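Local atomic coordinates of taurocyamine kinase (PDB entry 4WOE), a protein that catalyses the reversible, magnesium-dependent transfer of phosphate between ATP and the guanidino compound taurocyamine, giving N-phosphotaurocyamine and ADP. Residues H20-K25 with A59-S64; L46-N51 with R63-N68; A69-R74 with A257-L262; G125-G130 with G263-C268. The protein carries 4 engineered substitutions. All blocks are in the same frame, centred on the assembly; numbering follows the deposited sequence.

How the contacts relate
All four contacts lie in the first of the two approximate repeats, on the same side of the chain's centre. Contacts 1 and 2 belong to the N-terminal family domain, are centred about 11 Å apart and share R63 and S64 of the loop between helices 46-55 and 69-72. Contact 3 opens after they close and joins helix 69-72 to strand 258-259 of the C-terminal family domain. Contact 4 lies within that domain, its centre about 10 Å from that of contact 3, and the segments of the two alternate; strands 258-259 and 263-264 pair in one small sheet. Contacts 1, 2 and 4 all touch taurocyamine, so the substrate sits where the two domains meet.

Contact 1 (H20-K25 with A59-S64); sequences HSLTKK and ALLPRS. With 3S5 (Taurocyamine), chain E.
S21 and L60 bring the two backbones to 4.2 Å between their CA atoms, and the touching parts run only 16° apart. L22 N donates to L60 O (2.9 Å), with the N-H bent to 137°. S21, the N-cap of helix 22-26, rests its CB against the carbonyl oxygens of A59 and L60. Its OG, turned between backbone N and carbonyl carbon (chi1 55°), accepts from K24 N and also bonds to N19. L22 and L61 run alongside each other with their tips in the same direction, CD1 of L22 meeting CD2 of L61 at 4.0 Å. T23 and P62 pass each other head to tail, with T23 OG1 3.2 Å from P62 CD; that hydroxyl is bonded to N53 of helix 46-55, not to the proline nitrogen. The other side of the 59-64 loop holds the taurocyamine sulfonate. L60 N reaches O09 nearly straight at 3.0 Å and O10 only weakly, while L61 N binds O10 at 2.9 Å. R63 brings its guanidinium edge to the same group: NH1 meets O10 at 3.2 Å and NH2 meets O08 at 3.0 Å. S270 OG adds a further bond to the ligand. A bend at chi2 curls the arginine back, letting NH1 also donate to P62 O, which lies in the guanidinium plane and helps fix its rotation. Three N-H groups converge on O10, one of them weakly. With L60 O tied to the helix start and L60 N to the ligand, this loop probably recognises the sulfonate through positioned backbone N-H groups, and the arginine would offset its negative charge.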
# COMPACT_ATOMS: atom_id res chain seq x y z
N HIS A 20 3.90 -13.72 11.27
CA HIS A 20 4.70 -12.50 11.24
C HIS A 20 4.32 -11.52 12.36
O HIS A 20 4.50 -10.32 12.22
CB HIS A 20 4.58 -11.85 9.88
CG HIS A 20 5.04 -12.75 8.77
ND1 HIS A 20 6.37 -12.96 8.48
CD2 HIS A 20 4.34 -13.52 7.90
CE1 HIS A 20 6.47 -13.81 7.48
NE2 HIS A 20 5.25 -14.17 7.11
N SER A 21 3.85 -12.07 13.47
CA SER A 21 3.34 -11.28 14.59
C SER A 21 4.42 -10.48 15.32
O SER A 21 5.59 -10.84 15.33
CB SER A 21 2.64 -12.21 15.59
OG SER A 21 3.52 -13.25 16.00
N LEU A 22 3.99 -9.39 15.96
CA LEU A 22 4.83 -8.68 16.91
C LEU A 22 5.18 -9.58 18.11
O LEU A 22 6.18 -9.38 18.79
CB LEU A 22 4.17 -7.40 17.37
CG LEU A 22 4.11 -6.28 16.32
CD1 LEU A 22 3.53 -4.98 16.89
CD2 LEU A 22 5.49 -6.01 15.73
N THR A 23 4.35 -10.58 18.38
CA THR A 23 4.64 -11.53 19.44
C THR A 23 5.89 -12.30 19.08
O THR A 23 6.83 -12.40 19.88
CB THR A 23 3.49 -12.53 19.67
OG1 THR A 23 2.35 -11.84 20.22
CG2 THR A 23 3.91 -13.63 20.63
N LYS A 24 5.90 -12.85 17.86
CA LYS A 24 7.05 -13.59 17.36
C LYS A 24 8.29 -12.71 17.42
O LYS A 24 9.39 -13.16 17.77
CB LYS A 24 6.81 -14.05 15.94
CG LYS A 24 7.94 -14.84 15.32
CD LYS A 24 7.49 -15.36 13.95
CE LYS A 24 8.61 -16.07 13.22
NZ LYS A 24 8.09 -16.86 12.06
N LYS A 25 8.10 -11.44 17.09
CA LYS A 25 9.22 -10.51 17.02
C LYS A 25 9.88 -10.28 18.39
O LYS A 25 11.10 -10.17 18.47
CB LYS A 25 8.76 -9.18 16.42
CG LYS A 25 9.88 -8.18 16.14
CD LYS A 25 9.34 -6.98 15.37
CE LYS A 25 10.41 -5.91 15.17
NZ LYS A 25 9.92 -4.79 14.29
N ALA A 59 -2.75 -13.49 13.38
CA ALA A 59 -2.95 -12.45 14.40
C ALA A 59 -1.65 -11.70 14.64
O ALA A 59 -0.59 -12.32 14.72
CB ALA A 59 -3.46 -13.07 15.71
N LEU A 60 -1.72 -10.37 14.76
CA LEU A 60 -0.52 -9.54 14.87
C LEU A 60 -0.05 -9.39 16.31
O LEU A 60 1.16 -9.28 16.58
CB LEU A 60 -0.77 -8.15 14.27
CG LEU A 60 0.41 -7.18 14.21
CD1 LEU A 60 1.49 -7.68 13.27
CD2 LEU A 60 -0.03 -5.80 13.78
N LEU A 61 -1.01 -9.39 17.23
CA LEU A 61 -0.74 -9.09 18.64
C LEU A 61 -1.03 -10.27 19.58
O LEU A 61 -1.77 -11.19 19.22
CB LEU A 61 -1.57 -7.88 19.07
CG LEU A 61 -1.25 -6.63 18.25
CD1 LEU A 61 -2.28 -5.53 18.49
CD2 LEU A 61 0.15 -6.13 18.59
N PRO A 62 -0.45 -10.22 20.80
CA PRO A 62 -0.85 -11.11 21.89
C PRO A 62 -2.12 -10.60 22.53
O PRO A 62 -2.65 -9.57 22.12
CB PRO A 62 0.30 -10.98 22.88
CG PRO A 62 0.71 -9.53 22.71
CD PRO A 62 0.64 -9.31 21.23
N ARG A 63 -2.58 -11.32 23.56
CA ARG A 63 -3.60 -10.78 24.44
C ARG A 63 -3.03 -10.73 25.87
O ARG A 63 -1.82 -10.89 26.08
CB ARG A 63 -4.88 -11.62 24.35
CG ARG A 63 -5.49 -11.68 22.93
CD ARG A 63 -5.84 -10.27 22.42
NE ARG A 63 -6.59 -10.27 21.16
CZ ARG A 63 -6.05 -10.15 19.95
NH1 ARG A 63 -4.74 -10.02 19.82
NH2 ARG A 63 -6.82 -10.15 18.87
N SER A 64 -3.88 -10.48 26.85
CA SER A 64 -3.40 -10.37 28.21
C SER A 64 -4.17 -11.32 29.12
O SER A 64 -5.41 -11.38 29.06
CB SER A 64 -3.52 -8.92 28.71
OG SER A 64 -4.73 -8.33 28.29
N01 3S5 E . -8.64 -5.83 18.83
C02 3S5 E . -8.19 -6.68 17.94
N03 3S5 E . -8.68 -7.88 17.90
N04 3S5 E . -7.22 -6.30 17.06
C05 3S5 E . -6.77 -7.27 16.09
C06 3S5 E . -5.34 -7.68 16.44
S07 3S5 E . -4.95 -9.29 15.84
O08 3S5 E . -6.16 -10.21 15.95
O09 3S5 E . -4.45 -9.26 14.40
O10 3S5 E . -3.83 -9.79 16.72

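Contact 2 (L46-N51 with R63-N68); sequences LAQCVN and RSCDLN. With 3S5 (Taurocyamine), chain E.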
# COMPACT_ATOMS: atom_id res chain seq x y z
N LEU A 46 2.59 -15.58 31.13
CA LEU A 46 2.90 -15.06 29.80
C LEU A 46 2.42 -16.04 28.70
O LEU A 46 1.99 -15.62 27.63
CB LEU A 46 4.40 -14.77 29.67
CG LEU A 46 4.82 -14.04 28.38
CD1 LEU A 46 3.92 -12.84 28.10
CD2 LEU A 46 6.30 -13.61 28.45
N ALA A 47 2.49 -17.34 28.99
CA ALA A 47 1.95 -18.36 28.11
C ALA A 47 0.47 -18.12 27.76
O ALA A 47 0.09 -18.17 26.59
CB ALA A 47 2.12 -19.74 28.74
N GLN A 48 -0.35 -17.85 28.77
CA GLN A 48 -1.76 -17.55 28.53
C GLN A 48 -1.94 -16.32 27.65
O GLN A 48 -2.93 -16.22 26.94
CB GLN A 48 -2.51 -17.34 29.85
CG GLN A 48 -2.68 -18.61 30.70
CD GLN A 48 -3.26 -18.28 32.06
OE1 GLN A 48 -3.02 -17.21 32.60
NE2 GLN A 48 -4.06 -19.18 32.60
N CYS A 49 -0.97 -15.39 27.69
CA CYS A 49 -1.00 -14.16 26.90
C CYS A 49 -0.75 -14.42 25.42
O CYS A 49 -1.42 -13.84 24.56
CB CYS A 49 0.05 -13.16 27.41
SG CYS A 49 -0.21 -12.43 29.05
N VAL A 50 0.23 -15.27 25.13
CA VAL A 50 0.66 -15.46 23.75
C VAL A 50 0.07 -16.73 23.11
O VAL A 50 0.34 -17.01 21.94
CB VAL A 50 2.23 -15.47 23.66
CG1 VAL A 50 2.80 -14.27 24.43
CG2 VAL A 50 2.84 -16.78 24.19
N ASN A 51 -0.75 -17.47 23.85
CA ASN A 51 -1.28 -18.75 23.37
C ASN A 51 -1.92 -18.65 21.99
O ASN A 51 -1.64 -19.47 21.10
CB ASN A 51 -2.32 -19.32 24.36
CG ASN A 51 -2.77 -20.73 23.97
OD1 ASN A 51 -1.98 -21.67 24.04
ND2 ASN A 51 -4.02 -20.88 23.53
N ARG A 63 -2.58 -11.32 23.56
CA ARG A 63 -3.60 -10.78 24.44
C ARG A 63 -3.03 -10.73 25.87
O ARG A 63 -1.82 -10.89 26.08
CB ARG A 63 -4.88 -11.62 24.35
CG ARG A 63 -5.49 -11.68 22.93
CD ARG A 63 -5.84 -10.27 22.42
NE ARG A 63 -6.59 -10.27 21.16
CZ ARG A 63 -6.05 -10.15 19.95
NH1 ARG A 63 -4.74 -10.02 19.82
NH2 ARG A 63 -6.82 -10.15 18.87
N SER A 64 -3.88 -10.48 26.85
CA SER A 64 -3.40 -10.37 28.21
C SER A 64 -4.17 -11.32 29.12
O SER A 64 -5.41 -11.38 29.06
CB SER A 64 -3.52 -8.92 28.71
OG SER A 64 -4.73 -8.33 28.29
N CYS A 65 -3.46 -12.05 29.97
CA CYS A 65 -4.13 -13.00 30.87
C CYS A 65 -5.03 -12.27 31.86
O CYS A 65 -6.05 -12.81 32.30
CB CYS A 65 -3.11 -13.86 31.61
SG CYS A 65 -1.86 -12.93 32.52
N ASP A 66 -4.65 -11.03 32.17
CA ASP A 66 -5.45 -10.13 33.01
C ASP A 66 -4.81 -8.72 32.95
O ASP A 66 -3.74 -8.55 32.35
CB ASP A 66 -5.52 -10.65 34.45
CG ASP A 66 -4.15 -10.75 35.10
OD1 ASP A 66 -3.63 -9.70 35.56
OD2 ASP A 66 -3.58 -11.86 35.12
N LEU A 67 -5.45 -7.74 33.57
CA LEU A 67 -4.99 -6.34 33.52
C LEU A 67 -3.55 -6.12 34.03
O LEU A 67 -2.89 -5.16 33.62
CB LEU A 67 -5.95 -5.44 34.31
CG LEU A 67 -6.07 -5.65 35.83
CD1 LEU A 67 -5.12 -4.74 36.59
CD2 LEU A 67 -7.48 -5.41 36.31
N ASN A 68 -3.06 -6.99 34.91
CA ASN A 68 -1.70 -6.83 35.43
C ASN A 68 -0.60 -7.40 34.52
O ASN A 68 0.58 -7.28 34.82
CB ASN A 68 -1.58 -7.46 36.82
CG ASN A 68 -2.53 -6.84 37.81
OD1 ASN A 68 -2.34 -5.69 38.21
ND2 ASN A 68 -3.57 -7.57 38.18
N01 3S5 E . -8.64 -5.83 18.83
C02 3S5 E . -8.19 -6.68 17.94
N03 3S5 E . -8.68 -7.88 17.90
N04 3S5 E . -7.22 -6.30 17.06
C05 3S5 E . -6.77 -7.27 16.09
C06 3S5 E . -5.34 -7.68 16.44
S07 3S5 E . -4.95 -9.29 15.84
O08 3S5 E . -6.16 -10.21 15.95
O09 3S5 E . -4.45 -9.26 14.40
O10 3S5 E . -3.83 -9.79 16.72
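Two hydrogen bonds tie C49 of helix 46-55 to the loop that follows, one through its backbone and one through its sulfur. R63 N donates to C49 O at 2.9 Å. C65 N points at C49 SG over 3.4 Å, with an N-H...S angle of 151°. The sulfur can accept there because chi1 of -67° swings SG opposite the carbonyl carbon, over to the loop. R63 and C65, two residues apart, are therefore both fastened to one helical residue, and S64, between them, has its CA 4.7 Å from that of C49. Helix 46-55 belongs to the small, mainly helical N-terminal domain of phosphagen kinases, and the loop it holds here is the one that delivers the R63 guanidinium to the taurocyamine sulfonate. The backbone bond at R63 N fixes the root of that side chain, a second-shell support for a ligand-binding residue. Van der Waals contacts accompany the bonds. C49 CB lies 3.2 Å from R63 O, and the one apolar pair is that of the two cysteine sulfurs, C49 SG and C65 SG, 3.9 Å apart, in packing contact and not a disulfide. Q48 comes over C65 with its extended chain, OE1 standing 3.5 Å from C65 CB; its amide is engaged by T45 N through OE1 and by M1 O through NE2. Polar groups further along shape the loop's exit: D66 OD1 caps the turn into helix 69-72 by accepting from N68 N at 2.8 Å, and D66 OD2 is held by T40.

Contact 3 (A69-R74 with A257-L262); sequences AYETFR and AFNDRL
The guanidinium of R261 carries that of R74 on one face and its own neighbour L262, through CG, on the opposite face. The two guanidinium planes are 19° apart with centres at 3.6 Å, an offset stack in which R74 NE stands 3.2 Å from R261 NH1. Two carboxylates flank the pair and probably offset the like charges: D78 of helix 74-84 takes R74 NE on one oxygen and R261 NH1 on the other. E71 OE2 forms a salt bridge to R261 NH2 at the guanidinium edge (3.4 Å, with a weak hydrogen bond), the carboxylate plane nearly perpendicular (88°), and E71 OE1 forms another to R74 NH1 at 3.5 Å, making an E71-R74-R261 network. A water in the R261 plane accepts from NH2 and donates to Y70 O at 2.9 Å. R74 reaches over with an extended chain, whereas R261 bends at chi3 to bring its guanidinium alongside. Next to this charged cluster, L262 CD1 packs against Y70 CB at 3.6 Å. The turn that presents R261 and L262 is set by N259 OD1, which accepts from R261 N (2.8 Å) and L262 N, an Asx turn and motif. The end of helix 69-72 and the start of helix 74-84 thus meet the turn between strands 258-259 and 263-264 of the catalytic domain; L262 and Y70 also pack on I81, and Y70 OH bonds T266 O.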
# COMPACT_ATOMS: atom_id res chain seq x y z
N ALA A 69 -0.99 -8.00 33.40
CA ALA A 69 -0.01 -8.59 32.47
C ALA A 69 0.92 -7.54 31.88
O ALA A 69 2.09 -7.82 31.62
CB ALA A 69 -0.72 -9.33 31.35
N TYR A 70 0.41 -6.33 31.66
CA TYR A 70 1.21 -5.27 31.06
C TYR A 70 2.38 -4.88 31.96
O TYR A 70 3.49 -4.65 31.50
CB TYR A 70 0.33 -4.06 30.74
CG TYR A 70 -0.70 -4.42 29.69
CD1 TYR A 70 -0.34 -4.46 28.34
CD2 TYR A 70 -1.99 -4.79 30.04
CE1 TYR A 70 -1.26 -4.81 27.36
CE2 TYR A 70 -2.93 -5.14 29.05
CZ TYR A 70 -2.54 -5.17 27.72
OH TYR A 70 -3.44 -5.52 26.74
N GLU A 71 2.12 -4.86 33.27
CA GLU A 71 3.15 -4.51 34.22
C GLU A 71 4.06 -5.72 34.52
O GLU A 71 5.28 -5.60 34.52
CB GLU A 71 2.50 -3.96 35.50
CG GLU A 71 3.37 -3.01 36.31
CD GLU A 71 3.74 -1.73 35.55
OE1 GLU A 71 4.94 -1.35 35.59
OE2 GLU A 71 2.85 -1.10 34.93
N THR A 72 3.46 -6.89 34.74
CA THR A 72 4.22 -8.07 35.14
C THR A 72 5.18 -8.57 34.05
O THR A 72 6.30 -9.04 34.34
CB THR A 72 3.26 -9.23 35.55
OG1 THR A 72 2.55 -8.89 36.75
CG2 THR A 72 4.05 -10.54 35.82
N PHE A 73 4.76 -8.47 32.79
CA PHE A 73 5.60 -8.89 31.67
C PHE A 73 5.94 -7.67 30.85
O PHE A 73 5.87 -7.69 29.62
CB PHE A 73 4.90 -9.97 30.82
CG PHE A 73 4.27 -11.07 31.62
CD1 PHE A 73 5.05 -11.91 32.40
CD2 PHE A 73 2.90 -11.27 31.60
CE1 PHE A 73 4.47 -12.92 33.15
CE2 PHE A 73 2.32 -12.28 32.34
CZ PHE A 73 3.11 -13.11 33.13
N ARG A 74 6.34 -6.61 31.54
CA ARG A 74 6.52 -5.31 30.90
C ARG A 74 7.55 -5.32 29.77
O ARG A 74 7.31 -4.74 28.71
CB ARG A 74 6.91 -4.26 31.96
CG ARG A 74 7.04 -2.86 31.37
CD ARG A 74 6.86 -1.75 32.39
NE ARG A 74 7.29 -0.47 31.82
CZ ARG A 74 7.43 0.66 32.51
NH1 ARG A 74 7.17 0.68 33.81
NH2 ARG A 74 7.84 1.76 31.89
N ALA A 257 -9.85 0.17 35.33
CA ALA A 257 -8.39 0.07 35.41
C ALA A 257 -7.73 1.10 34.48
O ALA A 257 -8.05 1.17 33.30
CB ALA A 257 -7.90 -1.34 35.08
N PHE A 258 -6.84 1.91 35.04
CA PHE A 258 -6.20 2.98 34.29
C PHE A 258 -4.71 3.03 34.63
O PHE A 258 -4.31 2.83 35.77
CB PHE A 258 -6.87 4.33 34.59
CG PHE A 258 -6.32 5.47 33.77
CD1 PHE A 258 -6.87 5.79 32.54
CD2 PHE A 258 -5.24 6.21 34.24
CE1 PHE A 258 -6.35 6.84 31.78
CE2 PHE A 258 -4.70 7.25 33.49
CZ PHE A 258 -5.26 7.57 32.26
N ASN A 259 -3.90 3.29 33.62
CA ASN A 259 -2.44 3.25 33.76
C ASN A 259 -1.86 4.56 33.22
O ASN A 259 -2.31 5.04 32.18
CB ASN A 259 -1.90 2.04 33.01
CG ASN A 259 -0.42 1.86 33.17
OD1 ASN A 259 0.37 2.66 32.67
ND2 ASN A 259 -0.03 0.77 33.83
N ASP A 260 -0.87 5.14 33.91
CA ASP A 260 -0.35 6.46 33.53
C ASP A 260 0.41 6.42 32.21
O ASP A 260 0.48 7.42 31.49
CB ASP A 260 0.58 7.04 34.61
CG ASP A 260 0.01 6.92 36.00
OD1 ASP A 260 -0.89 7.73 36.34
OD2 ASP A 260 0.46 6.04 36.75
N ARG A 261 1.00 5.27 31.93
CA ARG A 261 1.67 5.04 30.66
C ARG A 261 0.67 4.64 29.57
O ARG A 261 0.71 5.17 28.46
CB ARG A 261 2.75 3.95 30.79
CG ARG A 261 3.59 4.01 32.06
CD ARG A 261 4.58 2.84 32.18
NE ARG A 261 3.92 1.54 32.30
CZ ARG A 261 4.00 0.57 31.40
NH1 ARG A 261 4.72 0.76 30.30
NH2 ARG A 261 3.36 -0.58 31.59
N LEU A 262 -0.22 3.71 29.89
CA LEU A 262 -1.00 3.03 28.85
C LEU A 262 -2.44 3.51 28.75
O LEU A 262 -3.18 3.07 27.87
CB LEU A 262 -0.99 1.50 29.09
CG LEU A 262 0.35 0.77 29.26
CD1 LEU A 262 0.16 -0.73 29.44
CD2 LEU A 262 1.31 1.07 28.13
O HOH W 1 3.40 -2.75 29.35

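Contact 4 (G125-G130 with G263-C268); sequences GRTVEG and GFITFC. With 3S5 (Taurocyamine), chain E.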
# COMPACT_ATOMS: atom_id res chain seq x y z
N GLY A 125 -13.87 0.86 25.34
CA GLY A 125 -13.76 -0.33 26.15
C GLY A 125 -13.30 0.02 27.56
O GLY A 125 -12.62 1.03 27.74
N ARG A 126 -13.68 -0.79 28.55
CA ARG A 126 -13.18 -0.58 29.92
C ARG A 126 -12.90 -1.90 30.62
O ARG A 126 -13.63 -2.88 30.43
CB ARG A 126 -14.18 0.22 30.77
CG ARG A 126 -14.42 1.66 30.37
CD ARG A 126 -13.19 2.49 30.65
NE ARG A 126 -13.44 3.92 30.48
CZ ARG A 126 -13.19 4.59 29.36
NH1 ARG A 126 -12.68 3.98 28.30
NH2 ARG A 126 -13.43 5.90 29.31
N THR A 127 -11.88 -1.90 31.47
CA THR A 127 -11.60 -3.01 32.38
C THR A 127 -12.02 -2.60 33.77
O THR A 127 -11.78 -1.47 34.18
CB THR A 127 -10.10 -3.40 32.38
OG1 THR A 127 -9.69 -3.75 31.06
CG2 THR A 127 -9.84 -4.57 33.33
N VAL A 128 -12.68 -3.51 34.48
CA VAL A 128 -13.09 -3.25 35.87
C VAL A 128 -12.02 -3.84 36.79
O VAL A 128 -11.65 -5.00 36.63
CB VAL A 128 -14.48 -3.87 36.20
CG1 VAL A 128 -14.86 -3.64 37.67
CG2 VAL A 128 -15.56 -3.29 35.27
N GLU A 129 -11.53 -3.02 37.73
CA GLU A 129 -10.46 -3.43 38.65
C GLU A 129 -10.85 -4.61 39.53
O GLU A 129 -12.00 -4.70 40.00
CB GLU A 129 -10.04 -2.26 39.55
CG GLU A 129 -9.28 -1.15 38.83
CD GLU A 129 -8.83 -0.03 39.77
OE1 GLU A 129 -9.52 0.25 40.77
OE2 GLU A 129 -7.77 0.57 39.51
N GLY A 130 -9.90 -5.52 39.73
CA GLY A 130 -10.08 -6.64 40.63
C GLY A 130 -10.60 -7.91 39.97
O GLY A 130 -10.89 -8.90 40.66
N GLY A 263 -2.85 4.39 29.66
CA GLY A 263 -4.23 4.86 29.67
C GLY A 263 -5.13 3.77 30.21
O GLY A 263 -4.73 3.04 31.11
N PHE A 264 -6.34 3.65 29.66
CA PHE A 264 -7.25 2.58 30.07
C PHE A 264 -6.76 1.21 29.60
O PHE A 264 -6.44 1.02 28.42
CB PHE A 264 -8.67 2.83 29.56
CG PHE A 264 -9.34 4.02 30.22
CD1 PHE A 264 -9.88 3.91 31.51
CD2 PHE A 264 -9.42 5.25 29.57
CE1 PHE A 264 -10.50 5.00 32.13
CE2 PHE A 264 -10.03 6.35 30.18
CZ PHE A 264 -10.58 6.22 31.46
N ILE A 265 -6.68 0.27 30.53
CA ILE A 265 -6.24 -1.08 30.24
C ILE A 265 -7.30 -1.83 29.47
O ILE A 265 -8.49 -1.76 29.82
CB ILE A 265 -5.91 -1.84 31.55
CG1 ILE A 265 -4.85 -1.06 32.36
CG2 ILE A 265 -5.41 -3.24 31.24
CD1 ILE A 265 -3.46 -1.05 31.71
N THR A 266 -6.89 -2.53 28.40
CA THR A 266 -7.80 -3.38 27.63
C THR A 266 -7.21 -4.76 27.41
O THR A 266 -6.02 -4.97 27.61
CB THR A 266 -8.14 -2.76 26.24
OG1 THR A 266 -6.94 -2.55 25.48
CG2 THR A 266 -8.84 -1.43 26.41
N PHE A 267 -8.04 -5.68 26.95
CA PHE A 267 -7.65 -7.05 26.68
C PHE A 267 -6.61 -7.15 25.56
O PHE A 267 -5.60 -7.83 25.69
CB PHE A 267 -8.89 -7.87 26.34
CG PHE A 267 -8.62 -9.33 26.07
CD1 PHE A 267 -8.09 -10.15 27.06
CD2 PHE A 267 -8.97 -9.90 24.85
CE1 PHE A 267 -7.87 -11.50 26.83
CE2 PHE A 267 -8.77 -11.24 24.61
CZ PHE A 267 -8.22 -12.04 25.60
N CYS A 268 -6.88 -6.45 24.46
CA CYS A 268 -5.94 -6.44 23.37
C CYS A 268 -5.14 -5.14 23.42
O CYS A 268 -5.71 -4.06 23.59
CB CYS A 268 -6.66 -6.61 22.03
SG CYS A 268 -5.54 -6.68 20.60
N01 3S5 E . -8.64 -5.83 18.83
C02 3S5 E . -8.19 -6.68 17.94
N03 3S5 E . -8.68 -7.88 17.90
N04 3S5 E . -7.22 -6.30 17.06
C05 3S5 E . -6.77 -7.27 16.09
C06 3S5 E . -5.34 -7.68 16.44
S07 3S5 E . -4.95 -9.29 15.84
O08 3S5 E . -6.16 -10.21 15.95
O09 3S5 E . -4.45 -9.26 14.40
O10 3S5 E . -3.83 -9.79 16.72
O HOH W 2 -10.00 0.19 31.61
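R126 lies flat on the ring of F264, and this stack, with one short hydrogen bond, makes up the direct, close part of the contact. The planes are 7° apart, and R126 CZ sits 3.6 Å from the ring centroid and almost on its normal, a cation-pi pair. R126 CD touches the same face off-centre, in a CH-pi contact. The arginine chain bends at chi2 (-69°), turning back a side chain that starts out away from the other segment; NH1 then donates to G125 O at 3.0 Å, which helps hold the group flat. F258 meets the partly exposed F264 ring edge-to-face. One residue further along, T127 OG1 donates to I265 O at 2.6 Å, from well above the carbonyl plane. Alongside this direct bond runs a looser, water-mediated path: a water accepts from T127 N and donates to I265 O over 3.0 Å, where the CA atoms of T127 and I265 stand 6.1 Å apart. T266 OG1 donates to C268 O at 2.7 Å, which probably helps fix the backbone leading to C268, the predicted active-site cysteine, whose SG lies 3.7 Å from taurocyamine N01. The end of strand 117-126, central in the eight-stranded antiparallel sheet, forms one side, and residues 263-268 run from the small hairpin with strand 258-259 to the substrate; A257 bonds through its backbone to both T127 and I265.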